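Local coordinates for protein beta-L-arabinobiosidase (Bacteroides thetaiotaomicron, PDB 5MQR) that probably hydrolyses glycosidic bonds in plant pectin, as a large multidomain glycosidase of a gut bacterium, at residues A[909-915]-A[925-929]; A[866-871]-A[880-885]. One frame throughout, in Å; residues are numbered along the deposited sequence.

Interaction 1: A[909-915]-A[925-929]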
ATOM      1  N   GLU A 909      33.386  11.960  18.773  1.00 32.94           N
ATOM      2  CA  GLU A 909      33.110  11.824  20.201  1.00 32.83           C
ATOM      3  C   GLU A 909      31.742  11.212  20.504  1.00 31.78           C
ATOM      4  O   GLU A 909      31.496  10.773  21.611  1.00 32.01           O
ATOM      5  CB  GLU A 909      33.271  13.166  20.913  1.00 33.24           C
ATOM      6  CG  GLU A 909      34.657  13.762  20.754  1.00 34.70           C
ATOM      7  CD  GLU A 909      35.750  12.792  21.189  1.00 35.95           C
ATOM      8  OE1 GLU A 909      35.771  12.456  22.393  1.00 36.09           O
ATOM      9  OE2 GLU A 909      36.563  12.354  20.327  1.00 37.06           O
ATOM     10  N   ILE A 910      30.879  11.155  19.507  1.00 30.94           N
ATOM     11  CA  ILE A 910      29.611  10.459  19.620  1.00 30.54           C
ATOM     12  C   ILE A 910      29.819   8.951  19.860  1.00 31.24           C
ATOM     13  O   ILE A 910      29.026   8.323  20.576  1.00 29.14           O
ATOM     14  CB  ILE A 910      28.736  10.724  18.373  1.00 29.52           C
ATOM     15  CG1 ILE A 910      28.356  12.201  18.279  1.00 29.41           C
ATOM     16  CG2 ILE A 910      27.464   9.897  18.373  1.00 29.79           C
ATOM     17  CD1 ILE A 910      27.578  12.777  19.445  1.00 29.06           C
HETATM   18  N   MSE A 911      30.892   8.387  19.304  1.00 32.87           N
HETATM   19  CA  MSE A 911      31.109   6.936  19.360  1.00 34.63           C
HETATM   20  C   MSE A 911      32.167   6.553  20.348  1.00 34.30           C
HETATM   21  O   MSE A 911      32.555   5.402  20.392  1.00 35.78           O
HETATM   22  CB  MSE A 911      31.529   6.454  17.975  1.00 37.49           C
HETATM   23  CG  MSE A 911      30.605   7.013  16.888  1.00 39.51           C
HETATM   24 SE   MSE A 911      31.350   6.557  15.130  1.00 46.42          SE
HETATM   25  CE  MSE A 911      32.686   7.993  15.040  1.00 45.89           C
ATOM     26  N   ASP A 912      32.629   7.491  21.163  1.00 33.35           N
ATOM     27  CA  ASP A 912      33.703   7.240  22.107  1.00 33.75           C
ATOM     28  C   ASP A 912      33.140   7.268  23.505  1.00 32.89           C
ATOM     29  O   ASP A 912      32.544   8.247  23.914  1.00 31.54           O
ATOM     30  CB  ASP A 912      34.788   8.301  21.954  1.00 34.24           C
ATOM     31  CG  ASP A 912      36.107   7.944  22.693  1.00 35.66           C
ATOM     32  OD1 ASP A 912      36.138   7.088  23.613  1.00 34.93           O
ATOM     33  OD2 ASP A 912      37.141   8.566  22.349  1.00 37.58           O
ATOM     34  N   GLU A 913      33.374   6.195  24.247  1.00 34.22           N
ATOM     35  CA  GLU A 913      32.988   6.099  25.665  1.00 35.29           C
ATOM     36  C   GLU A 913      33.655   7.132  26.558  1.00 33.59           C
ATOM     37  O   GLU A 913      33.179   7.380  27.653  1.00 32.66           O
ATOM     38  CB  GLU A 913      33.358   4.719  26.217  1.00 38.88           C
ATOM     39  CG  GLU A 913      32.469   3.604  25.689  1.00 41.95           C
ATOM     40  CD  GLU A 913      32.838   2.238  26.250  1.00 45.27           C
ATOM     41  OE1 GLU A 913      33.972   2.085  26.792  1.00 47.35           O
ATOM     42  OE2 GLU A 913      31.978   1.327  26.121  1.00 47.30           O
ATOM     43  N   LYS A 914      34.790   7.660  26.113  1.00 32.13           N
ATOM     44  CA  LYS A 914      35.472   8.728  26.808  1.00 32.25           C
ATOM     45  C   LYS A 914      34.933  10.082  26.397  1.00 30.72           C
ATOM     46  O   LYS A 914      35.217  11.091  27.043  1.00 30.53           O
ATOM     47  CB  LYS A 914      36.973   8.644  26.522  1.00 33.30           C
ATOM     48  CG  LYS A 914      37.578   7.293  26.871  1.00 34.48           C
ATOM     49  CD  LYS A 914      37.333   6.963  28.336  1.00 35.16           C
ATOM     50  CE  LYS A 914      38.246   5.856  28.850  1.00 36.49           C
ATOM     51  NZ  LYS A 914      38.093   5.631  30.317  1.00 36.79           N
ATOM     52  N   GLY A 915      34.200  10.097  25.296  1.00 29.58           N
ATOM     53  CA  GLY A 915      33.455  11.256  24.846  1.00 28.97           C
ATOM     54  C   GLY A 915      32.023  11.284  25.353  1.00 27.77           C
ATOM     55  O   GLY A 915      31.785  11.377  26.562  1.00 26.99           O
ATOM     56  N   ALA A 925      28.518  16.323  28.778  1.00 25.70           N
ATOM     57  CA  ALA A 925      29.925  16.678  28.851  1.00 26.46           C
ATOM     58  C   ALA A 925      30.740  15.427  28.631  1.00 26.64           C
ATOM     59  O   ALA A 925      30.295  14.309  28.935  1.00 26.63           O
ATOM     60  CB  ALA A 925      30.257  17.285  30.211  1.00 26.85           C
ATOM     61  N   GLU A 926      31.925  15.596  28.078  1.00 27.10           N
ATOM     62  CA  GLU A 926      32.749  14.442  27.758  1.00 27.41           C
ATOM     63  C   GLU A 926      33.081  13.652  29.029  1.00 27.63           C
ATOM     64  O   GLU A 926      33.488  14.219  30.037  1.00 27.65           O
ATOM     65  CB  GLU A 926      34.016  14.868  27.006  1.00 28.15           C
ATOM     66  CG  GLU A 926      34.918  15.824  27.780  1.00 28.80           C
ATOM     67  CD  GLU A 926      36.101  16.299  26.993  1.00 29.29           C
ATOM     68  OE1 GLU A 926      36.534  15.610  26.042  1.00 29.03           O
ATOM     69  OE2 GLU A 926      36.606  17.381  27.353  1.00 29.94           O
ATOM     70  N   ARG A 927      32.922  12.338  28.965  1.00 27.79           N
ATOM     71  CA  ARG A 927      33.090  11.481  30.145  1.00 28.21           C
ATOM     72  C   ARG A 927      34.526  11.458  30.709  1.00 29.90           C
ATOM     73  O   ARG A 927      34.712  11.234  31.912  1.00 29.94           O
ATOM     74  CB  ARG A 927      32.590  10.081  29.830  1.00 27.75           C
ATOM     75  CG  ARG A 927      31.091  10.078  29.572  1.00 27.27           C
ATOM     76  CD  ARG A 927      30.594   8.719  29.137  1.00 26.87           C
ATOM     77  NE  ARG A 927      30.534   7.785  30.253  1.00 27.12           N
ATOM     78  CZ  ARG A 927      30.505   6.453  30.147  1.00 27.28           C
ATOM     79  NH1 ARG A 927      30.535   5.836  28.961  1.00 27.23           N
ATOM     80  NH2 ARG A 927      30.452   5.719  31.250  1.00 27.39           N
ATOM     81  N   ARG A 928      35.522  11.712  29.848  1.00 31.02           N
ATOM     82  CA  ARG A 928      36.938  11.826  30.257  1.00 32.59           C
ATOM     83  C   ARG A 928      37.290  13.027  31.127  1.00 33.74           C
ATOM     84  O   ARG A 928      38.370  13.059  31.716  1.00 35.05           O
ATOM     85  CB  ARG A 928      37.860  11.873  29.024  1.00 33.02           C
ATOM     86  CG  ARG A 928      37.725  13.122  28.144  1.00 32.90           C
ATOM     87  CD  ARG A 928      38.811  13.145  27.079  1.00 33.42           C
ATOM     88  NE  ARG A 928      38.615  12.086  26.092  1.00 32.97           N
ATOM     89  CZ  ARG A 928      37.753  12.135  25.073  1.00 32.15           C
ATOM     90  NH1 ARG A 928      36.976  13.199  24.863  1.00 31.83           N
ATOM     91  NH2 ARG A 928      37.672  11.109  24.240  1.00 31.79           N
ATOM     92  N   HIS A 929      36.435  14.041  31.168  1.00 34.22           N
ATOM     93  CA  HIS A 929      36.813  15.261  31.832  1.00 35.12           C
ATOM     94  C   HIS A 929      36.820  15.075  33.361  1.00 36.11           C
ATOM     95  O   HIS A 929      35.860  14.531  33.925  1.00 35.21           O
ATOM     96  CB  HIS A 929      35.929  16.431  31.421  1.00 34.79           C
ATOM     97  CG  HIS A 929      36.543  17.751  31.733  1.00 35.02           C
ATOM     98  ND1 HIS A 929      36.356  18.375  32.938  1.00 35.19           N
ATOM     99  CD2 HIS A 929      37.378  18.540  31.021  1.00 35.62           C
ATOM    100  CE1 HIS A 929      37.044  19.502  32.963  1.00 35.90           C
ATOM    101  NE2 HIS A 929      37.670  19.629  31.808  1.00 36.24           N
TER
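E909 and D912 meet R928 in the charged part of this contact, where the guanidinium is held in its own plane by carboxylates. NH1 and NH2 of R928 converge end-on on a single oxygen, E909 OE1, at 2.8 Å from NH1 and 3.0 Å from NH2. NH2 comes in on the syn lone pair of that oxygen, whereas NH1 meets it from above the carboxylate plane. D912 OD2 forms a longer salt bridge, 3.2 Å from R928 NH2, its carboxylate turned steeply against the guanidinium. From two residues earlier in its own segment, E926 OE1 accepts from R928 NH1 at 2.7 Å, nearly along its C-O axis, completing a four-residue network that fixes the rotation of the group. With CG of R928 set between its backbone N and carbonyl carbon (chi1 67°) and the chain bent at chi3, the guanidinium folds back over K914 O, which lies above its centre.

Two backbone bonds tie the segments: R928 N donates to K914 O (2.9 Å) and R927 N to G915 O (2.8 Å).

Packing comes from the aliphatic part of R927, whose CD sits 3.3 Å from E913 O; its NH1 is bound farther on by S917 O. K914 CB lies against R928 NH2.

D912 OD1 accepts from K914 N, an Asx turn within the type I turn 912-915. That turn faces a second type I turn, 926-929, and the pair of turns flanks the short strands 917-918 and 921-922, probably a small hairpin, in a peripheral loop of the MGH1-like glycoside hydrolase domain.

Interaction 2: A[866-871]-A[880-885]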
ATOM      1  N   ASN A 866      38.128  25.216  19.276  1.00 36.28           N
ATOM      2  CA  ASN A 866      39.334  24.955  20.086  1.00 37.26           C
ATOM      3  C   ASN A 866      40.201  24.044  19.242  1.00 38.29           C
ATOM      4  O   ASN A 866      39.794  22.926  18.951  1.00 37.53           O
ATOM      5  CB  ASN A 866      38.924  24.285  21.409  1.00 36.59           C
ATOM      6  CG  ASN A 866      40.093  23.932  22.296  1.00 37.03           C
ATOM      7  OD1 ASN A 866      41.094  23.387  21.839  1.00 37.90           O
ATOM      8  ND2 ASN A 866      39.953  24.205  23.582  1.00 36.93           N
ATOM      9  N   THR A 867      41.374  24.524  18.829  1.00 40.28           N
ATOM     10  CA  THR A 867      42.240  23.778  17.902  1.00 41.80           C
ATOM     11  C   THR A 867      43.044  22.653  18.577  1.00 43.19           C
ATOM     12  O   THR A 867      43.483  21.740  17.887  1.00 43.24           O
ATOM     13  CB  THR A 867      43.219  24.710  17.138  1.00 42.50           C
ATOM     14  OG1 THR A 867      43.872  25.560  18.072  1.00 42.50           O
ATOM     15  CG2 THR A 867      42.482  25.573  16.105  1.00 42.30           C
ATOM     16  N   ARG A 868      43.250  22.720  19.896  1.00 45.26           N
ATOM     17  CA  ARG A 868      43.897  21.616  20.633  1.00 47.65           C
ATOM     18  C   ARG A 868      42.953  20.405  20.675  1.00 45.40           C
ATOM     19  O   ARG A 868      43.344  19.300  20.309  1.00 45.22           O
ATOM     20  CB  ARG A 868      44.357  22.039  22.052  1.00 51.37           C
ATOM     21  CG  ARG A 868      45.653  22.875  22.033  1.00 56.48           C
ATOM     22  CD  ARG A 868      46.056  23.631  23.326  1.00 59.76           C
ATOM     23  NE  ARG A 868      44.967  24.140  24.197  1.00 62.58           N
ATOM     24  CZ  ARG A 868      44.053  25.085  23.887  1.00 64.33           C
ATOM     25  NH1 ARG A 868      44.004  25.653  22.676  1.00 66.73           N
ATOM     26  NH2 ARG A 868      43.145  25.457  24.797  1.00 62.64           N
ATOM     27  N   HIS A 869      41.705  20.645  21.069  1.00 42.82           N
ATOM     28  CA  HIS A 869      40.681  19.591  21.153  1.00 41.31           C
ATOM     29  C   HIS A 869      39.987  19.217  19.841  1.00 39.47           C
ATOM     30  O   HIS A 869      39.419  18.126  19.736  1.00 38.93           O
ATOM     31  CB  HIS A 869      39.596  19.993  22.165  1.00 40.99           C
ATOM     32  CG  HIS A 869      40.038  19.912  23.585  1.00 41.88           C
ATOM     33  ND1 HIS A 869      39.247  20.332  24.632  1.00 41.99           N
ATOM     34  CD2 HIS A 869      41.187  19.457  24.137  1.00 42.91           C
ATOM     35  CE1 HIS A 869      39.881  20.120  25.769  1.00 42.54           C
ATOM     36  NE2 HIS A 869      41.067  19.605  25.494  1.00 43.70           N
ATOM     37  N   GLN A 870      39.991  20.122  18.866  1.00 38.23           N
ATOM     38  CA  GLN A 870      39.194  19.959  17.647  1.00 36.83           C
ATOM     39  C   GLN A 870      37.717  19.781  18.005  1.00 34.34           C
ATOM     40  O   GLN A 870      37.127  18.716  17.859  1.00 33.15           O
ATOM     41  CB  GLN A 870      39.748  18.828  16.770  1.00 37.65           C
ATOM     42  CG  GLN A 870      41.215  19.016  16.423  1.00 39.62           C
ATOM     43  CD  GLN A 870      41.729  17.920  15.530  1.00 40.91           C
ATOM     44  OE1 GLN A 870      41.351  17.808  14.361  1.00 41.54           O
ATOM     45  NE2 GLN A 870      42.598  17.096  16.075  1.00 42.12           N
ATOM     46  N   PHE A 871      37.142  20.866  18.496  1.00 33.00           N
ATOM     47  CA  PHE A 871      35.805  20.859  19.062  1.00 31.21           C
ATOM     48  C   PHE A 871      35.390  22.300  19.399  1.00 30.75           C
ATOM     49  O   PHE A 871      36.221  23.108  19.855  1.00 30.81           O
ATOM     50  CB  PHE A 871      35.781  20.004  20.339  1.00 30.75           C
ATOM     51  CG  PHE A 871      34.453  19.415  20.636  1.00 29.44           C
ATOM     52  CD1 PHE A 871      34.033  18.258  19.984  1.00 29.02           C
ATOM     53  CD2 PHE A 871      33.599  20.027  21.530  1.00 28.92           C
ATOM     54  CE1 PHE A 871      32.780  17.716  20.237  1.00 28.03           C
ATOM     55  CE2 PHE A 871      32.348  19.489  21.790  1.00 28.14           C
ATOM     56  CZ  PHE A 871      31.939  18.332  21.142  1.00 27.66           C
ATOM     57  N   SER A 880      39.995  29.258  26.241  1.00 42.49           N
ATOM     58  CA  SER A 880      38.950  28.243  26.103  1.00 40.27           C
ATOM     59  C   SER A 880      38.639  27.598  27.445  1.00 39.03           C
ATOM     60  O   SER A 880      39.489  27.549  28.327  1.00 39.92           O
ATOM     61  CB  SER A 880      39.367  27.159  25.117  1.00 39.63           C
ATOM     62  OG  SER A 880      38.265  26.334  24.813  1.00 38.39           O
ATOM     63  N   ALA A 881      37.417  27.110  27.594  1.00 37.04           N
ATOM     64  CA  ALA A 881      37.043  26.353  28.774  1.00 36.21           C
ATOM     65  C   ALA A 881      37.712  24.989  28.793  1.00 35.71           C
ATOM     66  O   ALA A 881      37.757  24.372  29.851  1.00 35.50           O
ATOM     67  CB  ALA A 881      35.541  26.197  28.868  1.00 35.60           C
ATOM     68  N   ASN A 882      38.226  24.536  27.642  1.00 35.26           N
ATOM     69  CA  ASN A 882      38.930  23.261  27.527  1.00 35.92           C
ATOM     70  C   ASN A 882      38.113  22.114  28.093  1.00 35.10           C
ATOM     71  O   ASN A 882      38.604  21.346  28.924  1.00 35.27           O
ATOM     72  CB  ASN A 882      40.298  23.320  28.208  1.00 37.43           C
ATOM     73  CG  ASN A 882      41.269  24.203  27.470  1.00 38.95           C
ATOM     74  OD1 ASN A 882      41.326  24.204  26.235  1.00 39.22           O
ATOM     75  ND2 ASN A 882      42.058  24.946  28.218  1.00 39.97           N
ATOM     76  N   VAL A 883      36.847  22.057  27.661  1.00 34.09           N
ATOM     77  CA  VAL A 883      35.948  20.956  27.939  1.00 32.70           C
ATOM     78  C   VAL A 883      35.026  20.754  26.738  1.00 31.80           C
ATOM     79  O   VAL A 883      34.399  21.701  26.244  1.00 31.44           O
ATOM     80  CB  VAL A 883      35.150  21.177  29.251  1.00 32.52           C
ATOM     81  CG1 VAL A 883      34.336  22.465  29.238  1.00 32.00           C
ATOM     82  CG2 VAL A 883      34.270  19.963  29.552  1.00 32.10           C
ATOM     83  N   ARG A 884      34.984  19.524  26.242  1.00 31.15           N
ATOM     84  CA  ARG A 884      34.059  19.161  25.190  1.00 30.56           C
ATOM     85  C   ARG A 884      32.696  18.904  25.833  1.00 29.72           C
ATOM     86  O   ARG A 884      32.567  18.020  26.711  1.00 29.69           O
ATOM     87  CB  ARG A 884      34.521  17.916  24.445  1.00 30.69           C
ATOM     88  CG  ARG A 884      35.879  18.018  23.772  1.00 31.52           C
ATOM     89  CD  ARG A 884      36.106  16.766  22.946  1.00 31.65           C
ATOM     90  NE  ARG A 884      37.402  16.727  22.271  1.00 32.74           N
ATOM     91  CZ  ARG A 884      38.574  16.465  22.851  1.00 33.09           C
ATOM     92  NH1 ARG A 884      38.665  16.229  24.160  1.00 33.45           N
ATOM     93  NH2 ARG A 884      39.673  16.455  22.108  1.00 33.71           N
ATOM     94  N   GLU A 885      31.702  19.677  25.410  1.00 28.75           N
ATOM     95  CA  GLU A 885      30.328  19.550  25.925  1.00 28.10           C
ATOM     96  C   GLU A 885      29.364  19.302  24.777  1.00 26.74           C
ATOM     97  O   GLU A 885      29.693  19.534  23.625  1.00 26.20           O
ATOM     98  CB  GLU A 885      29.922  20.813  26.702  1.00 28.54           C
ATOM     99  CG  GLU A 885      30.750  21.064  27.957  1.00 29.90           C
ATOM    100  CD  GLU A 885      30.496  22.425  28.587  1.00 30.49           C
ATOM    101  OE1 GLU A 885      30.597  23.467  27.892  1.00 31.34           O
ATOM    102  OE2 GLU A 885      30.188  22.453  29.796  1.00 30.94           O
TER
HETATM  103  O   HOH W   1      37.082  16.428  19.430  1.00 30.17           O
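R884 reaches across F871 and H869, and its chain spans one half of the contact. CB lies over the F871 face as a CH-pi contact, 3.9 Å from the ring centroid and 20° off its normal. CG follows, 3.7 Å from F871 CG, and CD rides along the same ring near CD1. Because the chain stays extended to NE (chi3 -179°), the guanidinium clears F871 and arrives at H869. There NE donates to water 1, which bridges to Q870 O. NH2 donates to H869 O at 2.9 Å, in the carbonyl plane and on a lone pair. The guanidinium lies flat on the imidazole, NH1 over the middle of the ring, the centres of the R884 guanidinium and H869 ring 4.2 Å apart and the planes at 21°. NH1 ends in a salt bridge to E926. An alanine here would strip the stacked face of H869 and is likely to deprive H869 O of its guanidinium donor and leave E926 with one positive partner fewer.

At its edge the H869 ring meets N882, CE1 lying nearest the N882 backbone, and its ND1 is held by E873, which fixes the ring's turn. F871 meets E885 O at its ring edge, CE2 being 3.2 Å from that oxygen.

At the far end N866 ND2 donates to N882 OD1 (3.0 Å), which lies in the plane of the N866 amide, and weakly to S880 OG. The opposite branch, N866 OD1, accepts from H869 N at 2.9 Å, almost straight at the hydrogen but from above the carbonyl plane.

That bond is an Asx motif; Q870 and F871 both face N866, and together they make up the turn with its G1 beta bulge between strands 865-866 and 871-872, a hairpin that directly follows helix 843-864 in the MGH1-like domain.

How the interactions relate
From the N terminus, helix 843-864 leads into 866-871; the chain turns through strand 871-872 and returns at 880-885, closing the loop of interaction 2. It then runs through helices 890-893 and 901-904 to 909-915, passes the short strands 917-918 and 921-922, and closes interaction 1 at 925-929 before helix 948-964. The two loops follow in series, neither nested nor crossed, yet their centres lie only 13 Å apart. Backbone bonding between R884 and E926 joins them, and H929 packs on N882. R884 and R928 bring their NH1 atoms close, probably tolerated because E926 OE1 serves both. Two successive loops are thus joined side by side at the periphery of one glycoside hydrolase domain.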